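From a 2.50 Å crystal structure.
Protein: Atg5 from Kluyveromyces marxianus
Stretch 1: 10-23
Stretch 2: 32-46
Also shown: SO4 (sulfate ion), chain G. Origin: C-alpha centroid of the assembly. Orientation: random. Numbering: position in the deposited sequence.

Stretch 1 10-23: RVWNGTINVEVVVS
Stretch 2 (32-46) TLADKSCHIVMLRDA

Strand 15-22 of Atg5 and an antiparallel strand that runs to Leu43 lie side by side in a sheet, their N-to-C directions 155° apart and their axes approaching to 4.8 Å; 1024 Å² is buried between the stretches. Stretch 1 leaves a helix at Trp12, turns through Asn13 (phi/psi -96/12) and Gly14 (-50/132), and then runs extended. In register, Thr15 faces Leu43, Ile16 Met42, Asn17 Val41, Val18 Ile40 and Glu19 His39.

After Thr32 (-54/146), residues 33-35 have helical phi/psi. Leu33 (chi1 t, chi2 p) brings CD1 to 4.1 Å from Val21 CG1, and its carbonyl O accepts a hydrogen bond from Ser37 OG at 3.0 Å, tying Leu33 to Ser37. Lys36 (-100/17; p, t, t, t) receives Val22 N on its O at 3.1 Å. Its aliphatic CG lies 3.8 Å from Val21 CG1, while the end of the chain leads its charge away from stretch 1. Ser37 (chi1 m) places OG 3.4 Å from Val21 CG2. Cys38 (-170/136, chi1 p) takes Val20 N on its O at 3.0 Å; the return bond from Cys38 N to Val20 O, 3.2 Å and bent to 122°, is weak. On the apolar side Cys38 SG rests 4.0 Å from Val20 CB.

His39 (-108/133, chi1 m, chi2 76°) shares a face with Glu19, whose extended side chain (t, t) places CD 3.4 Å from His39 NE2. The other ring nitrogen, ND1, donates to sulfate O1 at 2.7 Å, near the ring plane, and His39 N donates to sulfate O3 at 2.9 Å; the ion probably comes from the crystallisation liquor. Ile40 (chi1 p, chi2 t) pairs with Val18 through Ile40 N to Val18 O, 3.0 Å, and Val18 N to Ile40 O, 3.1 Å. Ile40 CG1 packs 4.3 Å from Val18 CB. Val41 (chi1 t) projects to the more exposed face with Asn17 and Thr15, its CG1 3.0 Å from Thr15 OG1.

Met42 (m, t, t) bonds both ways with Ile16: Met42 N to Ile16 O and Ile16 N to Met42 O, each 3.1 Å, the first nearly linear at 177°. Its extended side chain lies on the largely buried face with Ile16, Val18, Val20, Cys38 and Ile40, where Met42 SD reaches Val18 CG2 at 3.7 Å. Leu43 (m, t) lies across from Thr15, with Leu43 CA 3.5 Å from Gly14 O in a CA-H...O contact. Arg44 (-60/-42; m, t, t) ends the pairing: Arg44 N donates to Gly14 O at 2.9 Å and 173°. Arg44, buried as a residue, brings NE to 3.5 Å from Ile16 CG2, and its terminal nitrogens bond elsewhere in the structure. A CB on Gly14 would clash with Val11 O, so glycine fits this turn. Asp45 N donates to a water 3.1 Å away, which also lies 2.8 Å from Gly14 O and 3.0 Å from Trp12 O, joining the helix end to stretch 2.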

ATOM      1  N   ARG A  10     -15.799   2.178  -5.392  1.00 79.11           N
ATOM      2  CA  ARG A  10     -15.435   0.784  -5.158  1.00 75.19           C
ATOM      3  C   ARG A  10     -13.971   0.679  -4.744  1.00 72.01           C
ATOM      4  O   ARG A  10     -13.631  -0.075  -3.831  1.00 71.11           O
ATOM      5  CB  ARG A  10     -15.657  -0.050  -6.422  1.00 76.57           C
ATOM      6  CG  ARG A  10     -17.103  -0.344  -6.744  1.00 79.45           C
ATOM      7  CD  ARG A  10     -17.428   0.052  -8.168  1.00 82.37           C
ATOM      8  NE  ARG A  10     -18.771  -0.368  -8.545  1.00 85.26           N
ATOM      9  CZ  ARG A  10     -19.388   0.014  -9.657  1.00 86.73           C
ATOM     10  NH1 ARG A  10     -18.776   0.832 -10.506  1.00 87.88           N
ATOM     11  NH2 ARG A  10     -20.616  -0.419  -9.920  1.00 86.89           N
ATOM     12  N   VAL A  11     -13.113   1.431  -5.431  1.00 66.72           N
ATOM     13  CA  VAL A  11     -11.687   1.431  -5.150  1.00 63.12           C
ATOM     14  C   VAL A  11     -11.408   1.935  -3.732  1.00 61.52           C
ATOM     15  O   VAL A  11     -10.735   1.271  -2.941  1.00 59.31           O
ATOM     16  CB  VAL A  11     -10.931   2.298  -6.179  1.00 62.66           C
ATOM     17  CG1 VAL A  11      -9.483   2.450  -5.780  1.00 62.20           C
ATOM     18  CG2 VAL A  11     -11.020   1.654  -7.555  1.00 62.47           C
ATOM     19  N   TRP A  12     -11.942   3.108  -3.411  1.00 58.82           N
ATOM     20  CA  TRP A  12     -11.758   3.683  -2.084  1.00 55.86           C
ATOM     21  C   TRP A  12     -12.214   2.717  -0.995  1.00 55.58           C
ATOM     22  O   TRP A  12     -11.637   2.664   0.089  1.00 54.99           O
ATOM     23  CB  TRP A  12     -12.539   4.983  -1.974  1.00 51.95           C
ATOM     24  CG  TRP A  12     -12.456   5.606  -0.642  1.00 46.47           C
ATOM     25  CD1 TRP A  12     -13.395   5.564   0.346  1.00 43.32           C
ATOM     26  CD2 TRP A  12     -11.403   6.434  -0.167  1.00 44.50           C
ATOM     27  NE1 TRP A  12     -12.996   6.331   1.410  1.00 42.50           N
ATOM     28  CE2 TRP A  12     -11.771   6.880   1.120  1.00 44.00           C
ATOM     29  CE3 TRP A  12     -10.179   6.852  -0.708  1.00 45.80           C
ATOM     30  CZ2 TRP A  12     -10.961   7.726   1.879  1.00 41.58           C
ATOM     31  CZ3 TRP A  12      -9.367   7.693   0.046  1.00 45.44           C
ATOM     32  CH2 TRP A  12      -9.766   8.122   1.329  1.00 45.59           C
ATOM     33  N   ASN A  13     -13.261   1.956  -1.290  1.00 56.22           N
ATOM     34  CA  ASN A  13     -13.777   0.983  -0.339  1.00 57.11           C
ATOM     35  C   ASN A  13     -13.228  -0.418  -0.591  1.00 56.36           C
ATOM     36  O   ASN A  13     -13.717  -1.392  -0.016  1.00 56.47           O
ATOM     37  CB  ASN A  13     -15.302   0.964  -0.392  1.00 58.90           C
ATOM     38  CG  ASN A  13     -15.919   2.197   0.243  1.00 61.12           C
ATOM     39  OD1 ASN A  13     -17.129   2.382   0.204  1.00 62.41           O
ATOM     40  ND2 ASN A  13     -15.084   3.043   0.841  1.00 62.35           N
ATOM     41  N   GLY A  14     -12.206  -0.512  -1.443  1.00 55.13           N
ATOM     42  CA  GLY A  14     -11.594  -1.799  -1.748  1.00 54.87           C
ATOM     43  C   GLY A  14     -11.224  -2.597  -0.509  1.00 54.32           C
ATOM     44  O   GLY A  14     -10.603  -2.086   0.423  1.00 53.04           O
ATOM     45  N   THR A  15     -11.595  -3.868  -0.506  1.00 53.83           N
ATOM     46  CA  THR A  15     -11.332  -4.719   0.635  1.00 54.41           C
ATOM     47  C   THR A  15     -10.618  -6.022   0.271  1.00 54.60           C
ATOM     48  O   THR A  15     -10.624  -6.429  -0.886  1.00 55.78           O
ATOM     49  CB  THR A  15     -12.674  -5.022   1.349  1.00 55.11           C
ATOM     50  OG1 THR A  15     -12.655  -4.426   2.644  1.00 57.38           O
ATOM     51  CG2 THR A  15     -12.927  -6.523   1.481  1.00 56.00           C
ATOM     52  N   ILE A  16      -9.983  -6.653   1.258  1.00 54.69           N
ATOM     53  CA  ILE A  16      -9.321  -7.949   1.066  1.00 56.40           C
ATOM     54  C   ILE A  16      -9.391  -8.725   2.381  1.00 57.52           C
ATOM     55  O   ILE A  16      -9.175  -8.159   3.451  1.00 57.13           O
ATOM     56  CB  ILE A  16      -7.819  -7.831   0.616  1.00 56.13           C
ATOM     57  CG1 ILE A  16      -7.050  -6.893   1.544  1.00 56.16           C
ATOM     58  CG2 ILE A  16      -7.728  -7.338  -0.829  1.00 57.43           C
ATOM     59  CD1 ILE A  16      -5.601  -6.704   1.151  1.00 54.30           C
ATOM     60  N   ASN A  17      -9.725 -10.013   2.293  1.00 59.07           N
ATOM     61  CA  ASN A  17      -9.823 -10.878   3.472  1.00 59.57           C
ATOM     62  C   ASN A  17      -8.425 -11.307   3.885  1.00 58.47           C
ATOM     63  O   ASN A  17      -7.638 -11.755   3.052  1.00 59.68           O
ATOM     64  CB  ASN A  17     -10.671 -12.115   3.162  1.00 62.21           C
ATOM     65  CG  ASN A  17     -12.131 -11.779   2.931  1.00 63.00           C
ATOM     66  OD1 ASN A  17     -12.780 -11.178   3.787  1.00 62.56           O
ATOM     67  ND2 ASN A  17     -12.658 -12.167   1.769  1.00 63.52           N
ATOM     68  N   VAL A  18      -8.121 -11.192   5.170  1.00 55.19           N
ATOM     69  CA  VAL A  18      -6.789 -11.523   5.646  1.00 53.28           C
ATOM     70  C   VAL A  18      -6.766 -12.449   6.853  1.00 53.57           C
ATOM     71  O   VAL A  18      -7.424 -12.179   7.857  1.00 52.60           O
ATOM     72  CB  VAL A  18      -6.024 -10.219   6.025  1.00 52.72           C
ATOM     73  CG1 VAL A  18      -4.664 -10.549   6.606  1.00 51.25           C
ATOM     74  CG2 VAL A  18      -5.897  -9.319   4.814  1.00 50.64           C
ATOM     75  N   GLU A  19      -6.012 -13.541   6.760  1.00 54.23           N
ATOM     76  CA  GLU A  19      -5.891 -14.440   7.893  1.00 55.92           C
ATOM     77  C   GLU A  19      -4.503 -14.271   8.497  1.00 55.33           C
ATOM     78  O   GLU A  19      -3.485 -14.507   7.841  1.00 55.83           O
ATOM     79  CB  GLU A  19      -6.111 -15.896   7.502  1.00 59.10           C
ATOM     80  CG  GLU A  19      -5.952 -16.833   8.705  1.00 66.17           C
ATOM     81  CD  GLU A  19      -6.621 -18.189   8.519  1.00 70.53           C
ATOM     82  OE1 GLU A  19      -6.605 -18.992   9.488  1.00 73.45           O
ATOM     83  OE2 GLU A  19      -7.160 -18.453   7.416  1.00 71.57           O
ATOM     84  N   VAL A  20      -4.475 -13.842   9.749  1.00 53.84           N
ATOM     85  CA  VAL A  20      -3.229 -13.618  10.455  1.00 53.67           C
ATOM     86  C   VAL A  20      -3.004 -14.719  11.484  1.00 54.29           C
ATOM     87  O   VAL A  20      -3.777 -14.868  12.433  1.00 56.37           O
ATOM     88  CB  VAL A  20      -3.248 -12.247  11.167  1.00 52.34           C
ATOM     89  CG1 VAL A  20      -1.928 -12.005  11.868  1.00 50.37           C
ATOM     90  CG2 VAL A  20      -3.532 -11.151  10.152  1.00 49.36           C
ATOM     91  N   VAL A  21      -1.939 -15.489  11.290  1.00 52.77           N
ATOM     92  CA  VAL A  21      -1.608 -16.580  12.195  1.00 50.65           C
ATOM     93  C   VAL A  21      -0.257 -16.321  12.842  1.00 49.82           C
ATOM     94  O   VAL A  21       0.671 -15.878  12.168  1.00 48.33           O
ATOM     95  CB  VAL A  21      -1.503 -17.923  11.433  1.00 51.77           C
ATOM     96  CG1 VAL A  21      -1.403 -19.066  12.433  1.00 49.44           C
ATOM     97  CG2 VAL A  21      -2.692 -18.095  10.470  1.00 50.31           C
ATOM     98  N   VAL A  22      -0.133 -16.595  14.137  1.00 49.22           N
ATOM     99  CA  VAL A  22       1.151 -16.388  14.796  1.00 50.22           C
ATOM    100  C   VAL A  22       2.180 -17.311  14.147  1.00 50.95           C
ATOM    101  O   VAL A  22       1.848 -18.427  13.756  1.00 48.89           O
ATOM    102  CB  VAL A  22       1.088 -16.709  16.286  1.00 50.28           C
ATOM    103  CG1 VAL A  22       2.451 -16.465  16.910  1.00 47.86           C
ATOM    104  CG2 VAL A  22       0.032 -15.847  16.956  1.00 50.38           C
ATOM    105  N   SER A  23       3.418 -16.844  14.012  1.00 51.53           N
ATOM    106  CA  SER A  23       4.446 -17.664  13.386  1.00 53.16           C
ATOM    107  C   SER A  23       4.922 -18.731  14.358  1.00 55.47           C
ATOM    108  O   SER A  23       4.906 -18.532  15.577  1.00 55.60           O
ATOM    109  CB  SER A  23       5.631 -16.812  12.931  1.00 51.94           C
ATOM    110  OG  SER A  23       6.408 -16.370  14.030  1.00 55.09           O
ATOM    111  N   THR A  32      -3.999 -24.684  19.510  1.00 83.36           N
ATOM    112  CA  THR A  32      -4.884 -24.837  18.358  1.00 83.63           C
ATOM    113  C   THR A  32      -4.779 -23.722  17.328  1.00 82.58           C
ATOM    114  O   THR A  32      -4.552 -22.561  17.672  1.00 81.81           O
ATOM    115  CB  THR A  32      -6.364 -24.944  18.808  1.00 84.64           C
ATOM    116  OG1 THR A  32      -6.508 -26.056  19.698  1.00 86.98           O
ATOM    117  CG2 THR A  32      -7.282 -25.146  17.607  1.00 84.78           C
ATOM    118  N   LEU A  33      -4.951 -24.092  16.063  1.00 80.95           N
ATOM    119  CA  LEU A  33      -4.897 -23.132  14.970  1.00 79.96           C
ATOM    120  C   LEU A  33      -5.933 -22.032  15.193  1.00 79.62           C
ATOM    121  O   LEU A  33      -5.636 -20.847  15.051  1.00 80.07           O
ATOM    122  CB  LEU A  33      -5.168 -23.834  13.634  1.00 79.14           C
ATOM    123  CG  LEU A  33      -5.379 -22.925  12.420  1.00 78.68           C
ATOM    124  CD1 LEU A  33      -4.167 -22.034  12.248  1.00 79.10           C
ATOM    125  CD2 LEU A  33      -5.618 -23.756  11.165  1.00 77.69           C
ATOM    126  N   ALA A  34      -7.148 -22.429  15.548  1.00 78.30           N
ATOM    127  CA  ALA A  34      -8.206 -21.465  15.780  1.00 77.65           C
ATOM    128  C   ALA A  34      -7.757 -20.409  16.779  1.00 77.09           C
ATOM    129  O   ALA A  34      -8.006 -19.219  16.586  1.00 78.90           O
ATOM    130  CB  ALA A  34      -9.455 -22.170  16.291  1.00 77.86           C
ATOM    131  N   ASP A  35      -7.085 -20.839  17.837  1.00 75.18           N
ATOM    132  CA  ASP A  35      -6.620 -19.915  18.865  1.00 74.50           C
ATOM    133  C   ASP A  35      -5.500 -18.959  18.443  1.00 73.02           C
ATOM    134  O   ASP A  35      -5.395 -17.849  18.970  1.00 72.34           O
ATOM    135  CB  ASP A  35      -6.166 -20.698  20.102  1.00 76.91           C
ATOM    136  CG  ASP A  35      -7.312 -21.032  21.042  1.00 79.15           C
ATOM    137  OD1 ASP A  35      -8.269 -21.715  20.608  1.00 80.60           O
ATOM    138  OD2 ASP A  35      -7.251 -20.611  22.220  1.00 79.29           O
ATOM    139  N   LYS A  36      -4.661 -19.385  17.503  1.00 71.36           N
ATOM    140  CA  LYS A  36      -3.546 -18.556  17.053  1.00 69.23           C
ATOM    141  C   LYS A  36      -3.848 -17.842  15.738  1.00 67.18           C
ATOM    142  O   LYS A  36      -2.948 -17.362  15.053  1.00 65.94           O
ATOM    143  CB  LYS A  36      -2.282 -19.413  16.912  1.00 69.21           C
ATOM    144  CG  LYS A  36      -2.372 -20.490  15.846  1.00 69.40           C
ATOM    145  CD  LYS A  36      -1.105 -21.324  15.811  1.00 71.53           C
ATOM    146  CE  LYS A  36      -1.221 -22.469  14.808  1.00 72.15           C
ATOM    147  NZ  LYS A  36      -0.018 -23.351  14.847  1.00 72.43           N
ATOM    148  N   SER A  37      -5.125 -17.773  15.395  1.00 65.48           N
ATOM    149  CA  SER A  37      -5.537 -17.113  14.171  1.00 65.84           C
ATOM    150  C   SER A  37      -6.578 -16.045  14.441  1.00 65.50           C
ATOM    151  O   SER A  37      -7.127 -15.955  15.534  1.00 65.62           O
ATOM    152  CB  SER A  37      -6.121 -18.126  13.187  1.00 65.44           C
ATOM    153  OG  SER A  37      -5.123 -18.994  12.689  1.00 69.56           O
ATOM    154  N   CYS A  38      -6.831 -15.233  13.424  1.00 65.32           N
ATOM    155  CA  CYS A  38      -7.833 -14.181  13.484  1.00 64.97           C
ATOM    156  C   CYS A  38      -7.976 -13.656  12.067  1.00 64.88           C
ATOM    157  O   CYS A  38      -6.990 -13.480  11.361  1.00 65.41           O
ATOM    158  CB  CYS A  38      -7.418 -13.058  14.448  1.00 64.22           C
ATOM    159  SG  CYS A  38      -6.160 -11.914  13.856  1.00 63.93           S
ATOM    160  N   HIS A  39      -9.211 -13.448  11.635  1.00 65.78           N
ATOM    161  CA  HIS A  39      -9.454 -12.945  10.293  1.00 65.51           C
ATOM    162  C   HIS A  39      -9.913 -11.509  10.410  1.00 63.47           C
ATOM    163  O   HIS A  39     -10.769 -11.182  11.226  1.00 62.66           O
ATOM    164  CB  HIS A  39     -10.524 -13.783   9.589  1.00 68.58           C
ATOM    165  CG  HIS A  39     -10.325 -15.256   9.750  1.00 73.66           C
ATOM    166  ND1 HIS A  39     -10.623 -15.921  10.921  1.00 75.82           N
ATOM    167  CD2 HIS A  39      -9.798 -16.182   8.914  1.00 75.45           C
ATOM    168  CE1 HIS A  39     -10.287 -17.193  10.800  1.00 77.33           C
ATOM    169  NE2 HIS A  39      -9.783 -17.379   9.592  1.00 77.64           N
ATOM    170  N   ILE A  40      -9.325 -10.643   9.602  1.00 61.05           N
ATOM    171  CA  ILE A  40      -9.709  -9.256   9.637  1.00 59.61           C
ATOM    172  C   ILE A  40      -9.797  -8.748   8.224  1.00 58.54           C
ATOM    173  O   ILE A  40      -9.029  -9.165   7.358  1.00 58.80           O
ATOM    174  CB  ILE A  40      -8.699  -8.435  10.417  1.00 59.67           C
ATOM    175  CG1 ILE A  40      -7.347  -8.494   9.731  1.00 60.33           C
ATOM    176  CG2 ILE A  40      -8.572  -8.992  11.829  1.00 61.40           C
ATOM    177  CD1 ILE A  40      -6.283  -7.750  10.492  1.00 65.09           C
ATOM    178  N   VAL A  41     -10.762  -7.876   7.977  1.00 56.69           N
ATOM    179  CA  VAL A  41     -10.907  -7.313   6.652  1.00 55.78           C
ATOM    180  C   VAL A  41     -10.014  -6.082   6.656  1.00 54.88           C
ATOM    181  O   VAL A  41     -10.055  -5.295   7.603  1.00 56.16           O
ATOM    182  CB  VAL A  41     -12.374  -6.917   6.370  1.00 56.34           C
ATOM    183  CG1 VAL A  41     -12.502  -6.357   4.960  1.00 57.27           C
ATOM    184  CG2 VAL A  41     -13.277  -8.130   6.521  1.00 55.00           C
ATOM    185  N   MET A  42      -9.178  -5.938   5.630  1.00 51.85           N
ATOM    186  CA  MET A  42      -8.284  -4.787   5.533  1.00 50.21           C
ATOM    187  C   MET A  42      -8.620  -3.948   4.312  1.00 51.42           C
ATOM    188  O   MET A  42      -9.029  -4.471   3.269  1.00 51.32           O
ATOM    189  CB  MET A  42      -6.828  -5.225   5.415  1.00 49.42           C
ATOM    190  CG  MET A  42      -6.228  -5.837   6.661  1.00 48.60           C
ATOM    191  SD  MET A  42      -4.506  -6.251   6.373  1.00 47.74           S
ATOM    192  CE  MET A  42      -4.095  -7.084   7.931  1.00 47.05           C
ATOM    193  N   LEU A  43      -8.456  -2.640   4.440  1.00 49.80           N
ATOM    194  CA  LEU A  43      -8.722  -1.772   3.317  1.00 47.85           C
ATOM    195  C   LEU A  43      -7.539  -1.879   2.367  1.00 47.78           C
ATOM    196  O   LEU A  43      -6.395  -1.904   2.803  1.00 46.99           O
ATOM    197  CB  LEU A  43      -8.902  -0.343   3.802  1.00 46.80           C
ATOM    198  CG  LEU A  43     -10.219  -0.147   4.554  1.00 47.17           C
ATOM    199  CD1 LEU A  43     -10.223   1.207   5.235  1.00 44.52           C
ATOM    200  CD2 LEU A  43     -11.383  -0.282   3.581  1.00 42.53           C
ATOM    201  N   ARG A  44      -7.817  -1.972   1.070  1.00 47.60           N
ATOM    202  CA  ARG A  44      -6.761  -2.075   0.080  1.00 48.79           C
ATOM    203  C   ARG A  44      -5.861  -0.859   0.126  1.00 49.15           C
ATOM    204  O   ARG A  44      -4.645  -0.972   0.038  1.00 48.92           O
ATOM    205  CB  ARG A  44      -7.356  -2.233  -1.321  1.00 49.39           C
ATOM    206  CG  ARG A  44      -7.666  -3.679  -1.677  1.00 51.56           C
ATOM    207  CD  ARG A  44      -8.376  -3.841  -3.015  1.00 51.31           C
ATOM    208  NE  ARG A  44      -8.031  -5.138  -3.581  1.00 55.30           N
ATOM    209  CZ  ARG A  44      -6.898  -5.376  -4.239  1.00 54.95           C
ATOM    210  NH1 ARG A  44      -6.021  -4.392  -4.430  1.00 54.61           N
ATOM    211  NH2 ARG A  44      -6.619  -6.604  -4.654  1.00 52.80           N
ATOM    212  N   ASP A  45      -6.463   0.309   0.272  1.00 51.94           N
ATOM    213  CA  ASP A  45      -5.692   1.529   0.327  1.00 53.49           C
ATOM    214  C   ASP A  45      -5.538   2.005   1.753  1.00 53.56           C
ATOM    215  O   ASP A  45      -6.108   3.018   2.161  1.00 56.54           O
ATOM    216  CB  ASP A  45      -6.343   2.603  -0.535  1.00 56.74           C
ATOM    217  CG  ASP A  45      -5.548   2.886  -1.787  1.00 58.89           C
ATOM    218  OD1 ASP A  45      -4.350   3.206  -1.657  1.00 59.56           O
ATOM    219  OD2 ASP A  45      -6.111   2.787  -2.897  1.00 61.54           O
ATOM    220  N   ALA A  46      -4.754   1.244   2.499  1.00 51.67           N
ATOM    221  CA  ALA A  46      -4.448   1.511   3.894  1.00 49.43           C
ATOM    222  C   ALA A  46      -3.076   0.887   4.054  1.00 48.91           C
ATOM    223  O   ALA A  46      -2.528   0.348   3.095  1.00 48.43           O
ATOM    224  CB  ALA A  46      -5.446   0.812   4.791  1.00 46.63           C
TER
HETATM  225  S   SO4 G 302     -11.629 -14.495  14.284  1.00114.82           S
HETATM  226  O1  SO4 G 302     -10.966 -15.620  13.598  1.00114.66           O
HETATM  227  O2  SO4 G 302     -11.229 -14.470  15.706  1.00113.89           O
HETATM  228  O3  SO4 G 302     -11.239 -13.220  13.654  1.00114.43           O
HETATM  229  O4  SO4 G 302     -13.089 -14.675  14.174  1.00115.24           O
HETATM  230  O   HOH W   1      -9.573   0.514   0.089  1.00 41.41           O